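Long-range contacts in 4-hydroxybenzoyl-CoA Thioesterase (Pseudomonas sp. CBS3, PDB 1LO7), which hydrolyses 4-hydroxybenzoyl-CoA to 4-hydroxybenzoate and CoA, the last step in making 4-hydroxybenzoate from 4-chlorobenzoate: residues Ile56-Val62 with Ile116-Asn122; Trp87-Phe92 with Ala129-Pro133. All coordinates share one frame. Numbering follows the deposited sequence.

Interaction 1 (Ile56-Val62 with Ile116-Asn122). With 4CO (4-hydroxyphenacyl coenzyme A), chain B.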
loop_
_atom_site.group_PDB
_atom_site.type_symbol
_atom_site.label_atom_id
_atom_site.label_comp_id
_atom_site.label_asym_id
_atom_site.label_seq_id
_atom_site.Cartn_x
_atom_site.Cartn_y
_atom_site.Cartn_z
ATOM N N ILE A 56 15.688 -12.333 -17.325
ATOM C CA ILE A 56 15.635 -12.092 -15.877
ATOM C C ILE A 56 14.575 -11.097 -15.506
ATOM O O ILE A 56 14.623 -9.968 -15.954
ATOM C CB ILE A 56 17.032 -11.794 -15.328
ATOM C CG1 ILE A 56 17.929 -13.052 -15.566
ATOM C CG2 ILE A 56 17.014 -11.391 -13.850
ATOM C CD1 ILE A 56 19.388 -12.823 -15.168
ATOM N N VAL A 57 13.597 -11.534 -14.703
ATOM C CA VAL A 57 12.496 -10.626 -14.351
ATOM C C VAL A 57 12.725 -9.840 -13.069
ATOM O O VAL A 57 11.990 -8.887 -12.742
ATOM C CB VAL A 57 11.161 -11.407 -14.251
ATOM C CG1 VAL A 57 10.855 -12.110 -15.550
ATOM C CG2 VAL A 57 11.183 -12.414 -13.107
ATOM N N GLY A 58 13.717 -10.267 -12.323
ATOM C CA GLY A 58 13.980 -9.613 -11.072
ATOM C C GLY A 58 14.485 -10.658 -10.077
ATOM O O GLY A 58 14.973 -11.727 -10.486
ATOM N N THR A 59 14.375 -10.322 -8.764
ATOM C CA THR A 59 14.841 -11.202 -7.687
ATOM C C THR A 59 13.748 -11.455 -6.644
ATOM O O THR A 59 13.737 -10.872 -5.561
ATOM C CB THR A 59 16.089 -10.603 -6.993
ATOM O OG1 THR A 59 15.727 -9.339 -6.450
ATOM C CG2 THR A 59 17.192 -10.437 -8.010
ATOM N N PRO A 60 12.798 -12.310 -6.979
ATOM C CA PRO A 60 11.723 -12.616 -6.050
ATOM C C PRO A 60 12.282 -13.226 -4.765
ATOM O O PRO A 60 13.345 -13.875 -4.735
ATOM C CB PRO A 60 10.828 -13.662 -6.727
ATOM C CG PRO A 60 11.545 -14.089 -7.988
ATOM C CD PRO A 60 12.732 -13.139 -8.201
ATOM N N ILE A 61 11.530 -12.997 -3.672
ATOM C CA ILE A 61 11.888 -13.486 -2.335
ATOM C C ILE A 61 11.334 -14.857 -2.065
ATOM O O ILE A 61 10.210 -15.125 -2.453
ATOM C CB ILE A 61 11.399 -12.464 -1.298
ATOM C CG1 ILE A 61 11.930 -12.728 0.126
ATOM C CG2 ILE A 61 9.868 -12.325 -1.343
ATOM C CD1 ILE A 61 11.933 -11.475 1.022
ATOM N N VAL A 62 12.170 -15.703 -1.432
ATOM C CA VAL A 62 11.791 -17.070 -1.070
ATOM C C VAL A 62 11.704 -17.252 0.448
ATOM O O VAL A 62 11.013 -18.137 0.961
ATOM C CB VAL A 62 12.615 -18.181 -1.702
ATOM C CG1 VAL A 62 12.473 -18.068 -3.226
ATOM C CG2 VAL A 62 14.109 -18.051 -1.394
ATOM N N ILE A 116 16.068 -13.943 1.682
ATOM C CA ILE A 116 16.666 -14.924 0.804
ATOM C C ILE A 116 15.942 -14.757 -0.524
ATOM O O ILE A 116 14.727 -14.897 -0.600
ATOM C CB ILE A 116 16.598 -16.358 1.293
ATOM C CG1 ILE A 116 17.273 -16.447 2.695
ATOM C CG2 ILE A 116 17.289 -17.238 0.238
ATOM C CD1 ILE A 116 17.498 -17.881 3.197
ATOM N N ARG A 117 16.684 -14.410 -1.578
ATOM C CA ARG A 117 16.067 -14.210 -2.866
ATOM C C ARG A 117 16.793 -15.008 -3.937
ATOM O O ARG A 117 17.850 -15.641 -3.694
ATOM C CB ARG A 117 16.178 -12.720 -3.217
ATOM C CG ARG A 117 15.240 -11.797 -2.408
ATOM C CD ARG A 117 15.613 -10.339 -2.628
ATOM N NE ARG A 117 14.870 -9.361 -1.809
ATOM C CZ ARG A 117 13.797 -8.698 -2.243
ATOM N NH1 ARG A 117 13.252 -8.895 -3.466
ATOM N NH2 ARG A 117 13.259 -7.802 -1.409
ATOM N N VAL A 118 16.226 -14.958 -5.138
ATOM C CA VAL A 118 16.836 -15.649 -6.273
ATOM C C VAL A 118 16.596 -14.837 -7.486
ATOM O O VAL A 118 15.629 -14.080 -7.535
ATOM C CB VAL A 118 16.170 -16.971 -6.542
ATOM C CG1 VAL A 118 16.328 -17.908 -5.357
ATOM C CG2 VAL A 118 14.706 -16.795 -6.947
ATOM N N PHE A 119 17.495 -14.990 -8.473
ATOM C CA PHE A 119 17.327 -14.339 -9.773
ATOM C C PHE A 119 16.368 -15.258 -10.482
ATOM O O PHE A 119 16.493 -16.452 -10.359
ATOM C CB PHE A 119 18.614 -14.193 -10.577
ATOM C CG PHE A 119 19.397 -13.002 -10.073
ATOM C CD1 PHE A 119 19.179 -11.728 -10.589
ATOM C CD2 PHE A 119 20.335 -13.163 -9.053
ATOM C CE1 PHE A 119 19.921 -10.643 -10.135
ATOM C CE2 PHE A 119 21.077 -12.080 -8.584
ATOM C CZ PHE A 119 20.856 -10.812 -9.122
ATOM N N ALA A 120 15.374 -14.722 -11.181
ATOM C CA ALA A 120 14.459 -15.644 -11.792
ATOM C C ALA A 120 14.001 -15.193 -13.151
ATOM O O ALA A 120 14.197 -14.061 -13.560
ATOM C CB ALA A 120 13.209 -15.799 -10.915
ATOM N N MET A 121 13.331 -16.139 -13.805
ATOM C CA MET A 121 12.760 -15.924 -15.106
ATOM C C MET A 121 11.343 -16.366 -15.053
ATOM O O MET A 121 10.987 -17.146 -14.191
ATOM C CB MET A 121 13.609 -16.599 -16.161
ATOM C CG MET A 121 14.876 -15.771 -16.183
ATOM S SD MET A 121 15.904 -16.273 -17.513
ATOM C CE MET A 121 15.291 -17.980 -17.539
ATOM N N ASN A 122 10.533 -15.844 -15.956
ATOM C CA ASN A 122 9.130 -16.239 -16.069
ATOM C C ASN A 122 9.040 -17.090 -17.335
ATOM O O ASN A 122 9.212 -16.565 -18.419
ATOM C CB ASN A 122 8.103 -15.092 -16.161
ATOM C CG ASN A 122 7.651 -14.699 -14.771
ATOM O OD1 ASN A 122 7.563 -15.539 -13.857
ATOM N ND2 ASN A 122 7.389 -13.409 -14.610
HETATM N N1A 4CO B . 14.556 -20.986 2.518
HETATM C C2A 4CO B . 15.820 -20.918 2.002
HETATM N N3A 4CO B . 16.178 -21.055 0.752
HETATM C C4A 4CO B . 15.120 -21.266 -0.059
HETATM C C5A 4CO B . 13.793 -21.372 0.322
HETATM C C6A 4CO B . 13.509 -21.212 1.687
HETATM N N6A 4CO B . 12.287 -21.279 2.173
HETATM N N7A 4CO B . 12.975 -21.614 -0.778
HETATM C C8A 4CO B . 13.820 -21.667 -1.815
HETATM N N9A 4CO B . 15.123 -21.487 -1.431
HETATM C C1D 4CO B . 16.329 -21.567 -2.262
HETATM C C2D 4CO B . 16.625 -23.002 -2.688
HETATM O O2D 4CO B . 17.258 -23.744 -1.643
HETATM C C3D 4CO B . 17.603 -22.728 -3.817
HETATM O O3D 4CO B . 18.795 -22.183 -3.311
HETATM P P3D 4CO B . 20.215 -22.735 -3.731
HETATM O O7A 4CO B . 20.474 -23.888 -2.892
HETATM O O8A 4CO B . 20.218 -23.081 -5.156
HETATM O O9A 4CO B . 21.240 -21.601 -3.455
HETATM C C4D 4CO B . 16.872 -21.571 -4.490
HETATM O O4D 4CO B . 16.029 -20.970 -3.460
HETATM C C5D 4CO B . 16.098 -21.878 -5.738
HETATM O O5D 4CO B . 14.974 -22.679 -5.363
HETATM P P1A 4CO B . 14.676 -23.994 -6.199
HETATM O O1A 4CO B . 13.623 -24.654 -5.412
HETATM O O2A 4CO B . 15.851 -24.817 -6.375
HETATM O O3A 4CO B . 14.207 -23.612 -7.596
HETATM P P2A 4CO B . 12.738 -23.346 -8.183
HETATM O O4A 4CO B . 12.938 -22.810 -9.547
HETATM O O5A 4CO B . 12.034 -24.624 -8.256
HETATM O O6A 4CO B . 11.785 -22.463 -7.173
HETATM C CBP 4CO B . 10.832 -20.336 -6.978
HETATM C CCP 4CO B . 12.144 -21.123 -6.966
HETATM C CDP 4CO B . 10.074 -20.538 -8.301
HETATM C CEP 4CO B . 11.105 -18.866 -6.690
HETATM C CAP 4CO B . 9.820 -20.932 -5.986
HETATM O OAP 4CO B . 10.375 -20.957 -4.669
HETATM C C9P 4CO B . 8.640 -19.985 -5.777
HETATM O O9P 4CO B . 7.876 -19.750 -6.689
HETATM N N8P 4CO B . 8.538 -19.318 -4.493
HETATM C C7P 4CO B . 7.518 -18.263 -4.489
HETATM C C6P 4CO B . 8.105 -16.895 -4.864
HETATM C C5P 4CO B . 7.094 -15.806 -4.488
HETATM O O5P 4CO B . 5.943 -15.799 -4.913
HETATM N N4P 4CO B . 7.652 -14.800 -3.617
HETATM C C3P 4CO B . 6.710 -13.805 -3.126
HETATM C C2P 4CO B . 6.356 -12.800 -4.190
HETATM S S1P 4CO B . 7.702 -12.383 -5.299
HETATM O O1B 4CO B . 7.625 -9.214 -4.516
HETATM C C1B 4CO B . 7.970 -9.754 -5.551
HETATM C C2B 4CO B . 9.226 -9.352 -6.196
HETATM C C3B 4CO B . 9.606 -9.980 -7.408
HETATM C C4B 4CO B . 10.783 -9.593 -8.043
HETATM C C5B 4CO B . 11.570 -8.562 -7.488
HETATM O O2B 4CO B . 12.731 -8.110 -8.150
HETATM C C6B 4CO B . 11.189 -7.957 -6.258
HETATM C C7B 4CO B . 10.005 -8.355 -5.608
HETATM C CB 4CO B . 7.165 -10.846 -6.151
#

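Interaction 2 (Trp87-Phe92 with Ala129-Pro133). With 4CO (4-hydroxyphenacyl coenzyme A), chain B.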
loop_
_atom_site.group_PDB
_atom_site.type_symbol
_atom_site.label_atom_id
_atom_site.label_comp_id
_atom_site.label_asym_id
_atom_site.label_seq_id
_atom_site.Cartn_x
_atom_site.Cartn_y
_atom_site.Cartn_z
ATOM N N TRP A 87 26.434 -15.840 -0.996
ATOM C CA TRP A 87 26.054 -16.292 -2.351
ATOM C C TRP A 87 26.016 -17.813 -2.234
ATOM O O TRP A 87 26.972 -18.472 -1.791
ATOM C CB TRP A 87 27.064 -15.905 -3.442
ATOM C CG TRP A 87 27.312 -14.435 -3.658
ATOM C CD1 TRP A 87 28.459 -13.766 -3.343
ATOM C CD2 TRP A 87 26.459 -13.503 -4.312
ATOM N NE1 TRP A 87 28.357 -12.464 -3.711
ATOM C CE2 TRP A 87 27.139 -12.266 -4.317
ATOM C CE3 TRP A 87 25.194 -13.588 -4.892
ATOM C CZ2 TRP A 87 26.563 -11.118 -4.886
ATOM C CZ3 TRP A 87 24.623 -12.440 -5.441
ATOM C CH2 TRP A 87 25.313 -11.230 -5.439
ATOM N N ARG A 88 24.895 -18.384 -2.615
ATOM C CA ARG A 88 24.689 -19.783 -2.539
ATOM C C ARG A 88 24.777 -20.321 -3.923
ATOM O O ARG A 88 25.795 -20.081 -4.547
ATOM C CB ARG A 88 23.423 -20.136 -1.756
ATOM C CG ARG A 88 23.584 -19.710 -0.296
ATOM C CD ARG A 88 22.309 -19.848 0.537
ATOM N NE ARG A 88 22.559 -19.551 1.957
ATOM C CZ ARG A 88 21.639 -19.651 2.912
ATOM N NH1 ARG A 88 20.403 -20.041 2.653
ATOM N NH2 ARG A 88 21.999 -19.357 4.173
ATOM N N ARG A 89 23.781 -21.047 -4.398
ATOM C CA ARG A 89 23.894 -21.544 -5.762
ATOM C C ARG A 89 22.903 -20.729 -6.558
ATOM O O ARG A 89 23.285 -19.837 -7.320
ATOM C CB ARG A 89 23.632 -23.049 -5.886
ATOM C CG ARG A 89 23.707 -23.520 -7.341
ATOM C CD ARG A 89 23.784 -25.038 -7.457
ATOM N NE ARG A 89 24.501 -25.477 -8.654
ATOM C CZ ARG A 89 23.925 -25.582 -9.858
ATOM N NH1 ARG A 89 22.639 -25.298 -10.044
ATOM N NH2 ARG A 89 24.638 -25.981 -10.912
ATOM N N LYS A 90 21.618 -21.013 -6.359
ATOM C CA LYS A 90 20.595 -20.247 -7.055
ATOM C C LYS A 90 20.078 -19.124 -6.161
ATOM O O LYS A 90 19.384 -18.205 -6.606
ATOM C CB LYS A 90 19.416 -21.116 -7.401
ATOM C CG LYS A 90 19.734 -22.130 -8.440
ATOM C CD LYS A 90 18.465 -22.715 -9.036
ATOM C CE LYS A 90 18.784 -23.755 -10.085
ATOM N NZ LYS A 90 17.634 -24.609 -10.311
ATOM N N SER A 91 20.411 -19.160 -4.883
ATOM C CA SER A 91 19.912 -18.128 -3.980
ATOM C C SER A 91 20.993 -17.286 -3.379
ATOM O O SER A 91 22.163 -17.618 -3.470
ATOM C CB SER A 91 19.136 -18.778 -2.824
ATOM O OG SER A 91 19.976 -19.653 -2.039
ATOM N N PHE A 92 20.587 -16.207 -2.712
ATOM C CA PHE A 92 21.546 -15.360 -2.033
ATOM C C PHE A 92 20.822 -14.762 -0.813
ATOM O O PHE A 92 19.582 -14.630 -0.804
ATOM C CB PHE A 92 22.148 -14.301 -2.979
ATOM C CG PHE A 92 21.104 -13.358 -3.573
ATOM C CD1 PHE A 92 20.538 -13.608 -4.833
ATOM C CD2 PHE A 92 20.663 -12.222 -2.876
ATOM C CE1 PHE A 92 19.565 -12.765 -5.383
ATOM C CE2 PHE A 92 19.697 -11.363 -3.420
ATOM C CZ PHE A 92 19.146 -11.627 -4.682
ATOM N N ALA A 129 13.791 -20.195 -10.730
ATOM C CA ALA A 129 15.044 -19.647 -10.279
ATOM C C ALA A 129 16.211 -20.086 -11.132
ATOM O O ALA A 129 16.217 -21.178 -11.711
ATOM C CB ALA A 129 15.344 -20.127 -8.864
ATOM N N ILE A 130 17.228 -19.227 -11.195
ATOM C CA ILE A 130 18.401 -19.594 -11.970
ATOM C C ILE A 130 19.651 -19.479 -11.106
ATOM O O ILE A 130 19.673 -18.863 -10.061
ATOM C CB ILE A 130 18.584 -18.691 -13.166
ATOM C CG1 ILE A 130 18.784 -17.252 -12.681
ATOM C CG2 ILE A 130 17.366 -18.754 -14.059
ATOM C CD1 ILE A 130 19.161 -16.291 -13.815
ATOM N N GLU A 131 20.700 -20.123 -11.554
ATOM C CA GLU A 131 21.920 -20.032 -10.831
ATOM C C GLU A 131 22.323 -18.577 -10.839
ATOM O O GLU A 131 22.128 -17.880 -11.838
ATOM C CB GLU A 131 22.913 -20.870 -11.622
ATOM C CG GLU A 131 24.356 -20.804 -11.143
ATOM C CD GLU A 131 25.092 -21.832 -11.921
ATOM O OE1 GLU A 131 24.935 -23.017 -11.742
ATOM O OE2 GLU A 131 25.830 -21.317 -12.874
ATOM N N VAL A 132 22.854 -18.094 -9.723
ATOM C CA VAL A 132 23.223 -16.683 -9.690
ATOM C C VAL A 132 24.196 -16.363 -10.818
ATOM O O VAL A 132 25.223 -16.975 -10.896
ATOM C CB VAL A 132 23.767 -16.249 -8.325
ATOM C CG1 VAL A 132 24.112 -14.773 -8.330
ATOM C CG2 VAL A 132 22.753 -16.515 -7.232
ATOM N N PRO A 133 23.875 -15.393 -11.692
ATOM C CA PRO A 133 24.804 -15.075 -12.773
ATOM C C PRO A 133 26.184 -14.619 -12.287
ATOM O O PRO A 133 26.336 -13.739 -11.427
ATOM C CB PRO A 133 24.119 -14.002 -13.628
ATOM C CG PRO A 133 22.629 -14.185 -13.321
ATOM C CD PRO A 133 22.570 -14.693 -11.877
HETATM N N1A 4CO B . 14.556 -20.986 2.518
HETATM C C2A 4CO B . 15.820 -20.918 2.002
HETATM N N3A 4CO B . 16.178 -21.055 0.752
HETATM C C4A 4CO B . 15.120 -21.266 -0.059
HETATM C C5A 4CO B . 13.793 -21.372 0.322
HETATM C C6A 4CO B . 13.509 -21.212 1.687
HETATM N N6A 4CO B . 12.287 -21.279 2.173
HETATM N N7A 4CO B . 12.975 -21.614 -0.778
HETATM C C8A 4CO B . 13.820 -21.667 -1.815
HETATM N N9A 4CO B . 15.123 -21.487 -1.431
HETATM C C1D 4CO B . 16.329 -21.567 -2.262
HETATM C C2D 4CO B . 16.625 -23.002 -2.688
HETATM O O2D 4CO B . 17.258 -23.744 -1.643
HETATM C C3D 4CO B . 17.603 -22.728 -3.817
HETATM O O3D 4CO B . 18.795 -22.183 -3.311
HETATM P P3D 4CO B . 20.215 -22.735 -3.731
HETATM O O7A 4CO B . 20.474 -23.888 -2.892
HETATM O O8A 4CO B . 20.218 -23.081 -5.156
HETATM O O9A 4CO B . 21.240 -21.601 -3.455
HETATM C C4D 4CO B . 16.872 -21.571 -4.490
HETATM O O4D 4CO B . 16.029 -20.970 -3.460
HETATM C C5D 4CO B . 16.098 -21.878 -5.738
HETATM O O5D 4CO B . 14.974 -22.679 -5.363
HETATM P P1A 4CO B . 14.676 -23.994 -6.199
HETATM O O1A 4CO B . 13.623 -24.654 -5.412
HETATM O O2A 4CO B . 15.851 -24.817 -6.375
HETATM O O3A 4CO B . 14.207 -23.612 -7.596
HETATM P P2A 4CO B . 12.738 -23.346 -8.183
HETATM O O4A 4CO B . 12.938 -22.810 -9.547
HETATM O O5A 4CO B . 12.034 -24.624 -8.256
HETATM O O6A 4CO B . 11.785 -22.463 -7.173
HETATM C CBP 4CO B . 10.832 -20.336 -6.978
HETATM C CCP 4CO B . 12.144 -21.123 -6.966
HETATM C CDP 4CO B . 10.074 -20.538 -8.301
HETATM C CEP 4CO B . 11.105 -18.866 -6.690
HETATM C CAP 4CO B . 9.820 -20.932 -5.986
HETATM O OAP 4CO B . 10.375 -20.957 -4.669
HETATM C C9P 4CO B . 8.640 -19.985 -5.777
HETATM O O9P 4CO B . 7.876 -19.750 -6.689
HETATM N N8P 4CO B . 8.538 -19.318 -4.493
HETATM C C7P 4CO B . 7.518 -18.263 -4.489
HETATM C C6P 4CO B . 8.105 -16.895 -4.864
HETATM C C5P 4CO B . 7.094 -15.806 -4.488
HETATM O O5P 4CO B . 5.943 -15.799 -4.913
HETATM N N4P 4CO B . 7.652 -14.800 -3.617
HETATM C C3P 4CO B . 6.710 -13.805 -3.126
HETATM C C2P 4CO B . 6.356 -12.800 -4.190
HETATM S S1P 4CO B . 7.702 -12.383 -5.299
HETATM O O1B 4CO B . 7.625 -9.214 -4.516
HETATM C C1B 4CO B . 7.970 -9.754 -5.551
HETATM C C2B 4CO B . 9.226 -9.352 -6.196
HETATM C C3B 4CO B . 9.606 -9.980 -7.408
HETATM C C4B 4CO B . 10.783 -9.593 -8.043
HETATM C C5B 4CO B . 11.570 -8.562 -7.488
HETATM O O2B 4CO B . 12.731 -8.110 -8.150
HETATM C C6B 4CO B . 11.189 -7.957 -6.258
HETATM C C7B 4CO B . 10.005 -8.355 -5.608
HETATM C CB 4CO B . 7.165 -10.846 -6.151
HETATM O O HOH W 1 19.721 -16.700 -8.621
HETATM O O HOH W 2 14.808 -23.260 -10.795
#

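Interaction 1 (Ile56-Val62 with Ile116-Asn122)
Thr-59 lays its methyl over the face of the Phe-119 ring, a CH-pi contact with CG2 of Thr-59 3.6 Å from the ring centroid; CG2 of Ile-56 meets the ring edge, 3.9 Å from CD1 of Phe-119. Further apolar pairs follow: CG of Pro-60 on CB of Ala-120 (3.8 Å), and CG2 of Val-62 on CG2 of Ile-116 (3.7 Å). Outside these, two antiparallel strands of the hot dog sheet are joined by backbone bonds: Val-57 N to Ala-120 O (2.8 Å), Ala-120 N to Gly-58 O (3.1 Å), Val-118 N to Pro-60 O (3.1 Å) and Val-62 N to Ile-116 O (2.8 Å). Between 58 and 61 the first strand is interrupted, so Thr-59 O is taken by a side chain instead, NH1 of Arg-117 at 2.9 Å; the same guanidinium pairs with Glu-115 and Asp-32. There Thr-59 N donates to the phenol oxygen O2B of 4CO (2.8 Å). Ile-61, a non-hydrogen-bonded pair with Arg-117, turns its O outward to accept from the pantetheine nitrogen N4P of 4CO (2.8 Å). Gly-58, at phi 146°, passes O2B where a CB would clash. Residues 58-61 thus hold both the hydroxyphenacyl group and the pantetheine arm, consistent with the enzyme's preference for aromatic over aliphatic acyl-CoA thioesters.

Interaction 2 (Trp87-Phe92 with Ala129-Pro133)
Val-132 lies against the Trp-87 indole, its CG1 3.7 Å from CZ3 of Trp-87, while its CG2 approaches the edge of the Phe-92 ring at 4.4 Å from CD1 of Phe-92. The backbone of the same valine is fixed by an almost linear hydrogen bond from Val-132 N to Arg-89 O (3.0 Å). It is the single direct hydrogen bond between 87-92 and 129-133; water 1 adds a bridge, donating to Lys-90 O at 2.5 Å and to Ile-130 O at 2.6 Å. On the solvent side, NH2 of Arg-89 and OE1 of Glu-131 form a salt bridge at 3.1 Å; the oxygen sits over the guanidinium face, so the attraction is one of charge alone. The turn 88-91, closed by Arg-88 N to Ser-91 O (3.0 Å), presents its amides to the 3'-phosphate of 4CO: Arg-89 N and Ser-91 N reach O9A at 2.8 and 2.9 Å, and Lys-90 N reaches O8A at 2.8 Å. Across the gap, Ala-129 N binds the diphosphate oxygen O4A of 4CO (3.0 Å). Water 2 accepts from NZ of Lys-90 at 3.2 Å and donates to Ala-129 O at 2.7 Å and to 4CO O3A at 3.3 Å. Turn and Ala-129 together thus grip the 3'-phosphate and diphosphate, and Lys-90 is a substrate-binding residue. Strands 91-101 and 126-130 follow one another along the same edge of strand 107-123, whose other edge carries strand 56-68; helix 134-140, with Pro-133 as its N-cap, packs Ile-137 against both Trp-87 and Val-132.

How the interactions relate
The two contacts, centred 9 Å apart, meet on strand 107-123. Arg-117 O and Phe-119 O of interaction 1 both point away from 56-62, to Phe-92 N and Ile-130 N of interaction 2 (3.0 Å each, probable hydrogen bonds). CG1 of Val-118 packs on Lys-90 O (3.3 Å), and the rings of Phe-119 and Phe-92 meet at about 45°. Along the chain the segments alternate. They share one 4CO molecule: interaction 1 bonds its phenol and pantetheine and touches its adenine and ribose, interaction 2 bonds its phosphates, and Tyr-24 of the second subunit adds a backbone hydrogen bond to it.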